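Potential RNA-dependent RNA polymerase (Human picobirnavirus, PDB 5I62) catalyses RNA-templated RNA synthesis, adding nucleotides from ribonucleoside triphosphates, and probably serves both transcription and genome replication of this double-stranded RNA virus. Local coordinates at residues 21-26 / 181-186; 80-85 / 198-203; 204-209 / 302-307. One frame throughout, in Å; residues are numbered along the deposited sequence.

Interaction 1: 21-26 / 181-186; sequences AYFSNV and AAVLGW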
# COMPACT_ATOMS: atom_id res chain seq x y z
N ALA A 21 25.90 7.30 -2.55
CA ALA A 21 25.79 5.86 -2.31
C ALA A 21 24.44 5.33 -2.77
O ALA A 21 24.36 4.24 -3.34
CB ALA A 21 25.97 5.56 -0.83
N TYR A 22 23.37 6.08 -2.47
CA TYR A 22 22.03 5.64 -2.84
C TYR A 22 21.95 5.31 -4.32
O TYR A 22 21.54 4.22 -4.71
CB TYR A 22 21.00 6.70 -2.46
CG TYR A 22 19.58 6.27 -2.76
CD1 TYR A 22 18.84 5.56 -1.83
CD2 TYR A 22 19.00 6.55 -3.99
CE1 TYR A 22 17.54 5.14 -2.11
CE2 TYR A 22 17.71 6.13 -4.28
CZ TYR A 22 16.99 5.44 -3.34
OH TYR A 22 15.71 5.05 -3.64
N PHE A 23 22.36 6.25 -5.17
CA PHE A 23 22.20 6.03 -6.60
C PHE A 23 23.18 4.98 -7.14
O PHE A 23 22.86 4.30 -8.13
CB PHE A 23 22.32 7.34 -7.37
CG PHE A 23 21.05 8.15 -7.34
CD1 PHE A 23 19.86 7.60 -7.82
CD2 PHE A 23 21.02 9.44 -6.83
CE1 PHE A 23 18.68 8.32 -7.81
CE2 PHE A 23 19.83 10.17 -6.81
CZ PHE A 23 18.66 9.60 -7.31
N SER A 24 24.35 4.83 -6.51
CA SER A 24 25.23 3.72 -6.87
C SER A 24 24.52 2.39 -6.65
O SER A 24 24.64 1.47 -7.45
CB SER A 24 26.51 3.74 -6.03
OG SER A 24 27.22 4.93 -6.24
N ASN A 25 23.82 2.27 -5.52
CA ASN A 25 23.08 1.05 -5.25
C ASN A 25 21.92 0.87 -6.23
O ASN A 25 21.62 -0.26 -6.63
CB ASN A 25 22.60 1.05 -3.80
CG ASN A 25 21.85 -0.22 -3.45
OD1 ASN A 25 20.65 -0.18 -3.15
ND2 ASN A 25 22.54 -1.36 -3.53
N VAL A 26 21.27 1.97 -6.63
CA VAL A 26 20.24 1.87 -7.66
C VAL A 26 20.83 1.30 -8.95
O VAL A 26 20.24 0.41 -9.59
CB VAL A 26 19.58 3.24 -7.92
CG1 VAL A 26 18.70 3.16 -9.18
CG2 VAL A 26 18.75 3.69 -6.70
N ALA A 181 12.28 17.01 -7.41
CA ALA A 181 12.20 15.75 -8.14
C ALA A 181 11.97 14.62 -7.15
O ALA A 181 12.62 14.56 -6.10
CB ALA A 181 13.47 15.50 -8.96
N ALA A 182 11.07 13.70 -7.50
CA ALA A 182 11.01 12.44 -6.79
C ALA A 182 12.32 11.68 -7.02
O ALA A 182 12.99 11.86 -8.03
CB ALA A 182 9.83 11.58 -7.27
N VAL A 183 12.67 10.84 -6.07
CA VAL A 183 13.83 9.97 -6.20
C VAL A 183 13.34 8.54 -6.41
O VAL A 183 12.45 8.08 -5.69
CB VAL A 183 14.75 10.07 -4.97
CG1 VAL A 183 15.77 8.95 -4.97
CG2 VAL A 183 15.45 11.45 -4.96
N LEU A 184 13.94 7.84 -7.38
CA LEU A 184 13.57 6.46 -7.67
C LEU A 184 13.94 5.56 -6.50
O LEU A 184 15.12 5.39 -6.19
CB LEU A 184 14.26 5.96 -8.94
CG LEU A 184 13.91 4.51 -9.33
CD1 LEU A 184 12.44 4.36 -9.71
CD2 LEU A 184 14.80 3.97 -10.44
N GLY A 185 12.92 5.00 -5.84
CA GLY A 185 13.09 4.01 -4.81
C GLY A 185 12.60 2.63 -5.24
O GLY A 185 12.15 2.41 -6.36
N TRP A 186 12.68 1.70 -4.30
CA TRP A 186 12.47 0.30 -4.63
C TRP A 186 11.87 -0.43 -3.44
O TRP A 186 12.21 -0.15 -2.30
CB TRP A 186 13.78 -0.37 -5.06
CG TRP A 186 13.67 -1.86 -5.31
CD1 TRP A 186 13.40 -2.46 -6.50
CD2 TRP A 186 13.86 -2.91 -4.36
NE1 TRP A 186 13.39 -3.83 -6.35
CE2 TRP A 186 13.68 -4.13 -5.04
CE3 TRP A 186 14.17 -2.93 -3.00
CZ2 TRP A 186 13.80 -5.36 -4.40
CZ3 TRP A 186 14.29 -4.16 -2.36
CH2 TRP A 186 14.11 -5.36 -3.07
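Tyr22 and Leu184 are joined by a phenol-to-carbonyl hydrogen bond, an example of a helix side chain bonding to a strand's backbone. Tyr22 OH donates to Leu184 O over 2.6 Å, and the oxygen lies at the ring edge, near the ring plane. The donor approaches well to the side of the C=O bond, at 118°. CG of the tyrosine is anti to the backbone N (chi1 -177°), which starts the side chain off toward the strand; Tyr22 OH also sits 3.1 Å from Gly185 CA. Val183 and the tyrosine run alongside each other in opposite senses, bringing Val183 CG1 to 3.5 Å from Tyr22 CE2. The same methyl meets Phe23 CZ at 3.8 Å, so two aromatic rings share one branch of the valine. Leu184 makes a looser apolar contact, its CD2 lying 4.2 Å from Val26 CG1. Elsewhere, Phe147 meets the Tyr22 ring edge-to-face. The short helix and strand axes approach to 9.8 Å at 51°, a helix packed across a β-sheet: helix 17-28 lies against strand 176-189 of a mixed sheet that probably belongs to the polymerase fingers.

Interaction 2: 80-85 / 198-203; sequences SVMLPL and VKQRVV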
# COMPACT_ATOMS: atom_id res chain seq x y z
N SER A 80 14.39 -9.91 -1.40
CA SER A 80 15.46 -8.94 -1.31
C SER A 80 16.13 -8.64 -2.64
O SER A 80 16.93 -7.70 -2.71
CB SER A 80 16.50 -9.44 -0.31
OG SER A 80 17.04 -10.66 -0.78
N VAL A 81 15.88 -9.44 -3.66
CA VAL A 81 16.65 -9.32 -4.90
C VAL A 81 16.16 -8.10 -5.65
O VAL A 81 15.05 -8.08 -6.20
CB VAL A 81 16.58 -10.59 -5.76
CG1 VAL A 81 17.35 -10.39 -7.06
CG2 VAL A 81 17.12 -11.78 -4.98
N MET A 82 17.00 -7.08 -5.69
CA MET A 82 16.72 -5.83 -6.37
C MET A 82 17.52 -5.77 -7.68
O MET A 82 18.75 -5.81 -7.66
CB MET A 82 17.07 -4.66 -5.44
CG MET A 82 17.03 -3.31 -6.09
SD MET A 82 17.69 -2.06 -4.95
CE MET A 82 17.26 -0.60 -5.87
N LEU A 83 16.81 -5.67 -8.80
CA LEU A 83 17.48 -5.68 -10.09
C LEU A 83 18.22 -4.36 -10.32
O LEU A 83 17.86 -3.33 -9.75
CB LEU A 83 16.48 -5.91 -11.21
CG LEU A 83 15.73 -7.25 -11.28
CD1 LEU A 83 14.83 -7.29 -12.50
CD2 LEU A 83 16.70 -8.42 -11.29
N PRO A 84 19.26 -4.37 -11.15
CA PRO A 84 19.95 -3.12 -11.50
C PRO A 84 19.01 -2.19 -12.24
O PRO A 84 18.03 -2.62 -12.86
CB PRO A 84 21.10 -3.56 -12.42
CG PRO A 84 21.22 -5.03 -12.25
CD PRO A 84 19.91 -5.56 -11.73
N LEU A 85 19.35 -0.90 -12.20
CA LEU A 85 18.57 0.13 -12.89
C LEU A 85 18.37 -0.21 -14.37
O LEU A 85 17.27 -0.03 -14.92
CB LEU A 85 19.27 1.48 -12.75
CG LEU A 85 18.61 2.64 -13.51
CD1 LEU A 85 17.20 2.94 -12.95
CD2 LEU A 85 19.49 3.88 -13.49
N VAL A 198 11.28 -12.11 -7.83
CA VAL A 198 10.96 -10.98 -6.96
C VAL A 198 10.35 -9.86 -7.78
O VAL A 198 10.91 -9.45 -8.80
CB VAL A 198 12.22 -10.50 -6.21
CG1 VAL A 198 11.89 -9.29 -5.35
CG2 VAL A 198 12.80 -11.63 -5.37
N LYS A 199 9.19 -9.37 -7.32
CA LYS A 199 8.50 -8.23 -7.93
C LYS A 199 9.29 -6.96 -7.65
O LYS A 199 9.61 -6.68 -6.50
CB LYS A 199 7.10 -8.05 -7.34
CG LYS A 199 6.02 -9.04 -7.75
CD LYS A 199 6.19 -9.51 -9.17
CE LYS A 199 6.77 -10.91 -9.18
NZ LYS A 199 7.27 -11.36 -10.51
N GLN A 200 9.55 -6.18 -8.70
CA GLN A 200 10.39 -4.98 -8.59
C GLN A 200 9.49 -3.75 -8.52
O GLN A 200 9.21 -3.09 -9.52
CB GLN A 200 11.37 -4.91 -9.76
CG GLN A 200 12.20 -6.18 -9.95
CD GLN A 200 13.22 -6.38 -8.85
OE1 GLN A 200 14.02 -5.49 -8.56
NE2 GLN A 200 13.21 -7.56 -8.23
N ARG A 201 9.07 -3.40 -7.30
CA ARG A 201 8.16 -2.27 -7.14
C ARG A 201 8.91 -0.94 -7.27
O ARG A 201 10.00 -0.78 -6.72
CB ARG A 201 7.44 -2.34 -5.79
CG ARG A 201 6.43 -3.47 -5.64
CD ARG A 201 5.58 -3.29 -4.36
NE ARG A 201 5.38 -1.87 -4.03
CZ ARG A 201 5.54 -1.34 -2.82
NH1 ARG A 201 5.86 -2.12 -1.79
NH2 ARG A 201 5.36 -0.04 -2.63
N VAL A 202 8.32 0.01 -7.98
CA VAL A 202 8.86 1.36 -8.07
C VAL A 202 8.25 2.19 -6.96
O VAL A 202 7.03 2.17 -6.76
CB VAL A 202 8.57 1.98 -9.45
CG1 VAL A 202 8.93 3.45 -9.45
CG2 VAL A 202 9.33 1.24 -10.54
N VAL A 203 9.09 2.90 -6.21
CA VAL A 203 8.65 3.87 -5.22
C VAL A 203 9.06 5.26 -5.70
O VAL A 203 10.22 5.46 -6.07
CB VAL A 203 9.23 3.59 -3.83
CG1 VAL A 203 8.72 4.63 -2.82
CG2 VAL A 203 8.85 2.20 -3.37
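Val81 lies beside Val198 and Met82 beside Gln200, with CA atoms 6.3 Å and 6.8 Å apart, where an extended loop runs past the start of strand 199-205. Gln200 carries the contact. Its NE2 donates to Val81 O over 2.8 Å in a nearly straight bond (179°), with the acceptor in the amide plane, while OE1 receives Leu83 N, also at 2.8 Å, from above its carbonyl plane. The side-chain amide takes the C=O and N-H on either side of Met82, much as the N-H and C=O of one residue in a parallel neighbouring strand would, and so ties the irregular loop between helices 63-73 and 89-97 to strand 199-205 of the mixed sheet. A bend at chi2 (-70°) turns CD back, and NE2 also donates to Val198 O, 3.0 Å away. Trp186 NE1 gives OE1 a second donor, so both ends of the amide are gripped twice and its orientation is fixed. Leu83 crosses the glutamine at about a right angle, its CG 3.6 Å from Gln200 CD. Beside this polar group, Val198 CG2 packs 3.9 Å from Val81 CB. Met82 also pairs through its backbone with Gln30.

Interaction 3: 204-209 / 302-307; sequences WMFPFA and YAIPLA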
# COMPACT_ATOMS: atom_id res chain seq x y z
N TRP A 204 8.12 6.19 -5.71
CA TRP A 204 8.40 7.60 -5.95
C TRP A 204 8.62 8.27 -4.60
O TRP A 204 7.67 8.56 -3.87
CB TRP A 204 7.26 8.26 -6.72
CG TRP A 204 7.11 7.78 -8.14
CD1 TRP A 204 6.78 6.52 -8.56
CD2 TRP A 204 7.30 8.56 -9.33
NE1 TRP A 204 6.75 6.47 -9.93
CE2 TRP A 204 7.07 7.70 -10.43
CE3 TRP A 204 7.65 9.89 -9.57
CZ2 TRP A 204 7.17 8.14 -11.75
CZ3 TRP A 204 7.74 10.33 -10.87
CH2 TRP A 204 7.52 9.45 -11.95
N MET A 205 9.89 8.51 -4.24
CA MET A 205 10.22 9.10 -2.94
C MET A 205 10.14 10.62 -3.11
O MET A 205 10.99 11.23 -3.76
CB MET A 205 11.60 8.65 -2.48
CG MET A 205 11.68 7.17 -2.15
SD MET A 205 13.40 6.66 -1.86
CE MET A 205 13.16 4.96 -1.43
N PHE A 206 9.09 11.23 -2.54
CA PHE A 206 8.74 12.62 -2.82
C PHE A 206 9.55 13.58 -1.96
O PHE A 206 9.94 13.24 -0.85
CB PHE A 206 7.26 12.86 -2.55
CG PHE A 206 6.37 12.64 -3.73
CD1 PHE A 206 6.44 11.46 -4.46
CD2 PHE A 206 5.47 13.61 -4.13
CE1 PHE A 206 5.61 11.24 -5.55
CE2 PHE A 206 4.63 13.40 -5.22
CZ PHE A 206 4.72 12.21 -5.94
N PRO A 207 9.78 14.80 -2.46
CA PRO A 207 10.35 15.85 -1.62
C PRO A 207 9.47 16.11 -0.41
O PRO A 207 8.24 16.15 -0.51
CB PRO A 207 10.38 17.08 -2.54
CG PRO A 207 10.33 16.53 -3.93
CD PRO A 207 9.46 15.29 -3.81
N PHE A 208 10.12 16.29 0.74
CA PHE A 208 9.45 16.65 1.98
C PHE A 208 8.47 17.81 1.78
O PHE A 208 7.33 17.75 2.23
CB PHE A 208 10.54 17.00 3.02
CG PHE A 208 10.06 17.07 4.46
CD1 PHE A 208 8.86 16.52 4.87
CD2 PHE A 208 10.86 17.70 5.44
CE1 PHE A 208 8.45 16.58 6.19
CE2 PHE A 208 10.45 17.77 6.75
CZ PHE A 208 9.24 17.22 7.14
N ALA A 209 8.91 18.87 1.08
CA ALA A 209 8.05 20.04 0.89
C ALA A 209 6.76 19.68 0.15
O ALA A 209 5.68 20.17 0.50
CB ALA A 209 8.81 21.15 0.14
N TYR A 302 1.22 13.82 -10.22
CA TYR A 302 1.04 13.29 -11.57
C TYR A 302 2.00 13.89 -12.59
O TYR A 302 1.94 13.54 -13.77
CB TYR A 302 -0.40 13.52 -12.03
CG TYR A 302 -1.41 12.94 -11.06
CD1 TYR A 302 -1.50 11.57 -10.87
CD2 TYR A 302 -2.25 13.76 -10.30
CE1 TYR A 302 -2.40 11.02 -9.96
CE2 TYR A 302 -3.16 13.21 -9.39
CZ TYR A 302 -3.22 11.83 -9.23
OH TYR A 302 -4.11 11.24 -8.35
N ALA A 303 2.88 14.80 -12.17
CA ALA A 303 3.78 15.48 -13.10
C ALA A 303 5.19 15.70 -12.57
O ALA A 303 6.03 16.22 -13.31
CB ALA A 303 3.19 16.83 -13.52
N ILE A 304 5.49 15.34 -11.32
CA ILE A 304 6.78 15.69 -10.72
C ILE A 304 7.91 15.00 -11.47
O ILE A 304 7.75 13.84 -11.90
CB ILE A 304 6.80 15.32 -9.22
CG1 ILE A 304 8.02 15.92 -8.50
CG2 ILE A 304 6.72 13.80 -9.02
CD1 ILE A 304 7.95 15.79 -6.99
N PRO A 305 9.05 15.66 -11.73
CA PRO A 305 10.17 14.98 -12.38
C PRO A 305 10.65 13.82 -11.52
O PRO A 305 10.38 13.75 -10.32
CB PRO A 305 11.24 16.07 -12.51
CG PRO A 305 10.44 17.38 -12.48
CD PRO A 305 9.34 17.10 -11.51
N LEU A 306 11.38 12.90 -12.15
CA LEU A 306 11.93 11.72 -11.48
C LEU A 306 13.45 11.69 -11.62
O LEU A 306 13.96 11.57 -12.73
CB LEU A 306 11.35 10.44 -12.07
CG LEU A 306 11.89 9.14 -11.47
CD1 LEU A 306 11.51 8.99 -9.98
CD2 LEU A 306 11.37 7.96 -12.29
N ALA A 307 14.15 11.73 -10.48
CA ALA A 307 15.60 11.53 -10.45
C ALA A 307 15.85 10.03 -10.29
O ALA A 307 15.63 9.46 -9.23
CB ALA A 307 16.24 12.33 -9.31
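Trp204 faces Leu306 and Phe206 faces Ile304; the order of the pairs is reversed, but the chains cross steeply rather than lying antiparallel. Their CA atoms, 7.7 Å and 8.7 Å apart, are too widely spaced for backbone pairing, and the contact is made mainly by side chains. It illustrates how the ends of two strands that are not sheet neighbours, with the loops adjoining them, build one hydrophobic layer. Trp204 and Leu306 cross at about a right angle. Leu306 CD1 lies over one face of the six-membered ring, 4.2 Å from its centroid and 17° off the normal, a CH-pi contact displaced toward the rim. Leu306 CB adds a 3.8 Å contact with Trp204 CZ3. At the edge of the same indole, near its plane, Ile304 O lies 3.7 Å from CZ3; the position suits the weakly positive rim of the ring, and the carbonyl also accepts a hydrogen bond from His318 NE2. Ile304 has CG1 anti to the backbone N (chi1 -169°), leaving CG2 between N and the carbonyl carbon. From there CG2 reaches two aromatic residues, 4.1 Å from Trp204 CE3 and 4.0 Å from Phe206 CZ. The other branch is extended and meets Pro207 tip to tip, with Ile304 CD1 3.6 Å from Pro207 CD. Pro207 occupies the N-cap position of helix 208-228, so the isoleucine packs where strand 199-205 gives way to that helix. Strand 176-189 lies between the two parts in the sheet, pairing with Met205 through Val183 and with Pro305 and Ala307 through Ala182. Helix 89-97 contributes Tyr95 and Tyr96 beside Trp204 and Ile92 beside Leu306.

How the interactions relate
All three contacts are largely buried and converge on one mixed sheet, none being a true surface contact. Strand 176-189 supplies a segment to interaction 1 and pairs with the strands used by the other two, while strand 199-205 runs from interaction 2 directly into interaction 3. Interactions 1 and 2 also meet through packing of Trp186 on Met82. Interaction 1 touches interaction 3 where Met205 packs against Tyr22 and Gly185. Their chemistry changes with position: a helix is held by one hydroxyl bond amid apolar packing, an irregular loop by a glutamine reading its backbone, and strand ends with adjoining loops mainly by apolar and CH-pi packing, with one carbonyl at an indole edge.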